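PDB 6VTV: gamma-glutamyl-gamma-aminobutyrate hydrolase PuuD from Escherichia coli, which hydrolyses the gamma-glutamyl linkage of gamma-glutamyl-gamma-aminobutyrate to release 4-aminobutanoate and glutamate, the last step of putrescine breakdown to 4-aminobutanoate. Local coordinates for residues G15-R20 against I69-S74; Q29-K34 against P46-H51. One frame throughout, in Å; residues are numbered along the deposited sequence.

Contact 1 of 2, residues G15-R20 against I69-S74; sequences GVVMCR and IYLPGS
Val16 and Tyr70 lie side by side on one face of the central sheet, with Val16 CG1 3.4 Å from Tyr70 CD2. Their strands, 15-17 and 69-71, are parallel neighbours in the class I glutamine amidotransferase-like fold of the peptidase C26 family. Both valine methyls gather at the CD2 corner of the tyrosine: CG2 sits in plane at the ring edge, while CG1 comes in obliquely. CG1 is anti to the backbone N (chi1 -166°), and that places it between the Tyr70 ring and Pro72, whose CG is 3.6 Å from it. Val17 and Leu71 point to the other face, where Val17 CG2 meets Leu71 CD2 at 3.6 Å and helix 94-109 packs over both side chains.

Two backbone bonds knit the strands: Tyr70 N gives to Gly15 O at 2.8 Å, and Val17 N to Tyr70 O at 3.1 Å. Beyond Tyr70 the pairing stops, because Pro72 has no N-H to give; its CD rests against Val17 O instead. The segments then diverge, and side chains take over from backbone. This end borders the catalytic centre: Gly73 lies about 4 Å from the side chain of Cys118, the predicted nucleophile. Back on the strand, the Tyr70 side chain is about 4 Å from that of Glu228, a predicted active-site residue, and Tyr70 OH is hydrogen-bonded to Tyr35 O. At the polar edge, Cys19 SG, anti to its own carbonyl carbon (chi1 -57°), reaches Ser74 and lies 3.4 Å from Ser74 OG.

Contact 2 of 2, residues Q29-K34 against P46-H51; sequences QTLQEK and PIALPH
Gln29 and Leu31 face Pro50, His51 and Ala48 from a chain running roughly opposite to 46-51, the touching parts 142° apart in direction; Gln29 CA is 6.3 Å from Pro50 CA, too far for a ladder between them, and strand 13-23 is their common neighbour in the sheet. The main polar link is made by the Gln29 amide. The Gln29 side chain bends sharply at chi2 (-82°), bringing CD round toward His51. OE1 accepts from His51 N at 2.9 Å, with the donor lying well above the carbonyl plane, 56° out of it, so the bond is bent at the acceptor. The same oxygen hangs 3.1 Å above one face of the imidazole, offset toward its rim, with His51 CD2 3.2 Å away. Amide and ring planes are nearly perpendicular, so the amide stands on the ring rather than stacking flat against it. Gln29 OE1 also lies 3.3 Å from Pro50 CA. The other ends are held separately: Gln29 NE2 gives to Glu33 OE2 of the second subunit, and His51 NE2 is hydrogen-bonded to Met18 O.

Farther along, the contact turns apolar. Leu31 CD2 meets Ala48 CB at 3.9 Å, while Val16 and Pro72 also touch the leucine.

Residues 29-32 pair antiparallel with a strand of the second subunit, carrying the sheet across the homodimer interface, where Ala48 packs on Ala48 of that subunit. Within the chain, helix 33-42 connects the two segments and covers Leu31 and Pro46 through Leu36, while Leu49 points the other way, onto Ile103 of helix 94-109.

In the fold
The two contacts have centres only about 6 Å apart and share strand 13-23, which pairs with 68-71 in contact 1 and lies beside both strands of contact 2: antiparallel to 26-32 and parallel to 45-49. Along the chain contact 2 is nested inside contact 1, since 29-34 and 46-51 both fall between 15-20 and 69-74. Backbone bonds tie them directly, probably from Thr30 N to Cys19 O and from Leu49 N to Val16 O. Together they cover the part of the sheet between the predicted catalytic centre, near the end of strand 68-71, and the dimer interface, where strand 26-32 meets the second subunit.

Contact 1 of 2, residues G15-R20 against I69-S74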
loop_
_atom_site.group_PDB
_atom_site.type_symbol
_atom_site.label_atom_id
_atom_site.label_comp_id
_atom_site.label_asym_id
_atom_site.label_seq_id
_atom_site.Cartn_x
_atom_site.Cartn_y
_atom_site.Cartn_z
ATOM N N GLY B 15 0.452 -1.880 -10.360
ATOM C CA GLY B 15 0.446 -0.738 -9.469
ATOM C C GLY B 15 -0.964 -0.351 -9.076
ATOM O O GLY B 15 -1.805 -0.099 -9.944
ATOM N N VAL B 16 -1.242 -0.300 -7.776
ATOM C CA VAL B 16 -2.583 -0.047 -7.263
ATOM C C VAL B 16 -2.585 1.300 -6.555
ATOM O O VAL B 16 -1.875 1.489 -5.559
ATOM C CB VAL B 16 -3.048 -1.167 -6.319
ATOM C CG1 VAL B 16 -4.537 -1.051 -6.072
ATOM C CG2 VAL B 16 -2.708 -2.527 -6.904
ATOM N N VAL B 17 -3.391 2.232 -7.066
ATOM C CA VAL B 17 -3.489 3.558 -6.471
ATOM C C VAL B 17 -4.226 3.466 -5.143
ATOM O O VAL B 17 -5.305 2.866 -5.049
ATOM C CB VAL B 17 -4.187 4.528 -7.436
ATOM C CG1 VAL B 17 -4.567 5.817 -6.721
ATOM C CG2 VAL B 17 -3.285 4.825 -8.626
ATOM N N MET B 18 -3.647 4.065 -4.108
ATOM C CA MET B 18 -4.211 4.006 -2.771
ATOM C C MET B 18 -5.128 5.200 -2.511
ATOM O O MET B 18 -5.203 6.147 -3.297
ATOM C CB MET B 18 -3.093 3.958 -1.730
ATOM C CG MET B 18 -2.049 2.892 -2.001
ATOM S SD MET B 18 -0.705 2.942 -0.803
ATOM C CE MET B 18 -1.530 2.237 0.613
ATOM N N CYS B 19 -5.835 5.139 -1.385
ATOM C CA CYS B 19 -6.696 6.215 -0.919
ATOM C C CYS B 19 -6.197 6.732 0.424
ATOM O O CYS B 19 -5.462 6.049 1.143
ATOM C CB CYS B 19 -8.156 5.754 -0.783
ATOM S SG CYS B 19 -8.891 5.077 -2.279
ATOM N N ARG B 20 -6.613 7.947 0.762
ATOM C CA ARG B 20 -6.202 8.591 2.001
ATOM C C ARG B 20 -7.296 8.471 3.052
ATOM O O ARG B 20 -8.482 8.659 2.762
ATOM C CB ARG B 20 -5.872 10.068 1.772
ATOM C CG ARG B 20 -5.227 10.771 2.962
ATOM C CD ARG B 20 -4.517 12.028 2.493
ATOM N NE ARG B 20 -3.499 12.508 3.420
ATOM C CZ ARG B 20 -3.617 13.618 4.139
ATOM N NH1 ARG B 20 -4.714 14.357 4.042
ATOM N NH2 ARG B 20 -2.641 13.992 4.953
ATOM N N ILE B 69 -1.872 -0.825 -14.432
ATOM C CA ILE B 69 -2.343 0.175 -13.481
ATOM C C ILE B 69 -3.739 -0.219 -13.022
ATOM O O ILE B 69 -4.596 -0.561 -13.845
ATOM C CB ILE B 69 -2.344 1.590 -14.089
ATOM C CG1 ILE B 69 -0.949 1.951 -14.606
ATOM C CG2 ILE B 69 -2.807 2.613 -13.062
ATOM C CD1 ILE B 69 0.147 1.778 -13.578
ATOM N N TYR B 70 -3.967 -0.161 -11.711
ATOM C CA TYR B 70 -5.196 -0.637 -11.085
ATOM C C TYR B 70 -5.788 0.509 -10.276
ATOM O O TYR B 70 -5.180 0.965 -9.301
ATOM C CB TYR B 70 -4.903 -1.850 -10.201
ATOM C CG TYR B 70 -6.103 -2.550 -9.603
ATOM C CD1 TYR B 70 -7.311 -2.629 -10.285
ATOM C CD2 TYR B 70 -6.015 -3.158 -8.358
ATOM C CE1 TYR B 70 -8.401 -3.282 -9.731
ATOM C CE2 TYR B 70 -7.093 -3.805 -7.796
ATOM C CZ TYR B 70 -8.283 -3.871 -8.484
ATOM O OH TYR B 70 -9.354 -4.525 -7.917
ATOM N N LEU B 71 -6.966 0.982 -10.683
ATOM C CA LEU B 71 -7.632 2.100 -10.021
ATOM C C LEU B 71 -8.833 1.591 -9.235
ATOM O O LEU B 71 -9.913 1.392 -9.813
ATOM C CB LEU B 71 -8.074 3.151 -11.045
ATOM C CG LEU B 71 -7.007 3.769 -11.949
ATOM C CD1 LEU B 71 -7.629 4.848 -12.812
ATOM C CD2 LEU B 71 -5.855 4.334 -11.135
ATOM N N PRO B 72 -8.707 1.370 -7.930
ATOM C CA PRO B 72 -9.848 0.882 -7.151
ATOM C C PRO B 72 -10.899 1.963 -6.957
ATOM O O PRO B 72 -10.656 3.156 -7.147
ATOM C CB PRO B 72 -9.225 0.480 -5.807
ATOM C CG PRO B 72 -7.738 0.491 -6.027
ATOM C CD PRO B 72 -7.491 1.487 -7.111
ATOM N N GLY B 73 -12.090 1.518 -6.575
ATOM C CA GLY B 73 -13.122 2.438 -6.148
ATOM C C GLY B 73 -12.844 2.981 -4.760
ATOM O O GLY B 73 -11.916 2.564 -4.064
ATOM N N SER B 74 -13.676 3.936 -4.351
ATOM C CA SER B 74 -13.508 4.602 -3.065
ATOM C C SER B 74 -14.738 5.449 -2.766
ATOM O O SER B 74 -15.411 5.909 -3.697
ATOM C CB SER B 74 -12.248 5.470 -3.071
ATOM O OG SER B 74 -12.077 6.160 -1.844
#

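Contact 2 of 2, residues Q29-K34 against P46-H51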
loop_
_atom_site.group_PDB
_atom_site.type_symbol
_atom_site.label_atom_id
_atom_site.label_comp_id
_atom_site.label_asym_id
_atom_site.label_seq_id
_atom_site.Cartn_x
_atom_site.Cartn_y
_atom_site.Cartn_z
ATOM N N GLN B 29 -2.358 6.034 4.184
ATOM C CA GLN B 29 -2.666 5.540 2.850
ATOM C C GLN B 29 -3.250 4.139 2.971
ATOM O O GLN B 29 -2.680 3.279 3.650
ATOM C CB GLN B 29 -1.412 5.531 1.977
ATOM C CG GLN B 29 -0.797 6.906 1.773
ATOM C CD GLN B 29 -1.486 7.686 0.670
ATOM O OE1 GLN B 29 -1.466 7.285 -0.493
ATOM N NE2 GLN B 29 -2.098 8.809 1.032
ATOM N N THR B 30 -4.389 3.913 2.318
ATOM C CA THR B 30 -5.156 2.690 2.511
ATOM C C THR B 30 -5.449 2.017 1.177
ATOM O O THR B 30 -5.458 2.650 0.119
ATOM C CB THR B 30 -6.480 2.965 3.239
ATOM O OG1 THR B 30 -7.369 3.669 2.365
ATOM C CG2 THR B 30 -6.245 3.794 4.496
ATOM N N LEU B 31 -5.702 0.713 1.254
ATOM C CA LEU B 31 -6.111 -0.079 0.100
ATOM C C LEU B 31 -6.934 -1.253 0.604
ATOM O O LEU B 31 -6.412 -2.108 1.326
ATOM C CB LEU B 31 -4.901 -0.571 -0.694
ATOM C CG LEU B 31 -5.204 -1.481 -1.885
ATOM C CD1 LEU B 31 -6.202 -0.824 -2.825
ATOM C CD2 LEU B 31 -3.921 -1.830 -2.615
ATOM N N GLN B 32 -8.213 -1.288 0.234
ATOM C CA GLN B 32 -9.089 -2.356 0.694
ATOM C C GLN B 32 -8.615 -3.704 0.165
ATOM O O GLN B 32 -8.177 -3.824 -0.983
ATOM C CB GLN B 32 -10.529 -2.086 0.255
ATOM C CG GLN B 32 -11.229 -1.014 1.075
ATOM C CD GLN B 32 -12.689 -0.861 0.703
ATOM O OE1 GLN B 32 -13.106 -1.255 -0.385
ATOM N NE2 GLN B 32 -13.476 -0.283 1.604
ATOM N N GLU B 33 -8.702 -4.727 1.021
ATOM C CA GLU B 33 -8.164 -6.037 0.671
ATOM C C GLU B 33 -8.925 -6.683 -0.482
ATOM O O GLU B 33 -8.337 -7.456 -1.246
ATOM C CB GLU B 33 -8.177 -6.956 1.894
ATOM C CG GLU B 33 -7.114 -6.620 2.929
ATOM C CD GLU B 33 -6.898 -7.732 3.939
ATOM O OE1 GLU B 33 -7.592 -8.767 3.851
ATOM O OE2 GLU B 33 -6.032 -7.566 4.824
ATOM N N LYS B 34 -10.219 -6.385 -0.631
ATOM C CA LYS B 34 -10.984 -7.035 -1.691
ATOM C C LYS B 34 -10.493 -6.627 -3.074
ATOM O O LYS B 34 -10.576 -7.423 -4.016
ATOM C CB LYS B 34 -12.479 -6.743 -1.538
ATOM C CG LYS B 34 -12.874 -5.275 -1.491
ATOM C CD LYS B 34 -14.396 -5.162 -1.495
ATOM C CE LYS B 34 -14.882 -3.790 -1.050
ATOM N NZ LYS B 34 -14.722 -2.753 -2.109
ATOM N N PRO B 46 0.362 -7.399 -7.005
ATOM C CA PRO B 46 0.013 -6.007 -6.707
ATOM C C PRO B 46 1.024 -5.338 -5.790
ATOM O O PRO B 46 1.551 -5.946 -4.856
ATOM C CB PRO B 46 -1.348 -6.138 -6.017
ATOM C CG PRO B 46 -1.246 -7.448 -5.297
ATOM C CD PRO B 46 -0.410 -8.349 -6.184
ATOM N N ILE B 47 1.289 -4.066 -6.074
ATOM C CA ILE B 47 2.031 -3.191 -5.176
ATOM C C ILE B 47 1.242 -1.897 -5.040
ATOM O O ILE B 47 0.776 -1.340 -6.041
ATOM C CB ILE B 47 3.467 -2.922 -5.671
ATOM C CG1 ILE B 47 3.466 -2.378 -7.101
ATOM C CG2 ILE B 47 4.308 -4.189 -5.583
ATOM C CD1 ILE B 47 4.798 -1.798 -7.525
ATOM N N ALA B 48 1.066 -1.437 -3.806
ATOM C CA ALA B 48 0.248 -0.263 -3.537
ATOM C C ALA B 48 1.076 1.005 -3.688
ATOM O O ALA B 48 2.223 1.073 -3.235
ATOM C CB ALA B 48 -0.360 -0.340 -2.136
ATOM N N LEU B 49 0.483 2.012 -4.327
ATOM C CA LEU B 49 1.194 3.237 -4.673
ATOM C C LEU B 49 0.717 4.395 -3.808
ATOM O O LEU B 49 -0.436 4.832 -3.948
ATOM C CB LEU B 49 0.992 3.564 -6.154
ATOM C CG LEU B 49 1.239 2.414 -7.132
ATOM C CD1 LEU B 49 0.870 2.825 -8.550
ATOM C CD2 LEU B 49 2.685 1.946 -7.062
ATOM N N PRO B 50 1.553 4.924 -2.917
ATOM C CA PRO B 50 1.151 6.093 -2.127
ATOM C C PRO B 50 1.062 7.348 -2.981
ATOM O O PRO B 50 1.645 7.449 -4.062
ATOM C CB PRO B 50 2.261 6.223 -1.075
ATOM C CG PRO B 50 3.059 4.956 -1.160
ATOM C CD PRO B 50 2.884 4.426 -2.541
ATOM N N HIS B 51 0.320 8.329 -2.455
ATOM C CA HIS B 51 0.075 9.571 -3.181
ATOM C C HIS B 51 1.344 10.381 -3.401
ATOM O O HIS B 51 1.396 11.182 -4.341
ATOM C CB HIS B 51 -0.957 10.419 -2.432
ATOM C CG HIS B 51 -2.309 9.783 -2.342
ATOM N ND1 HIS B 51 -3.308 10.272 -1.529
ATOM C CD2 HIS B 51 -2.827 8.696 -2.962
ATOM C CE1 HIS B 51 -4.384 9.514 -1.651
ATOM N NE2 HIS B 51 -4.119 8.550 -2.514
#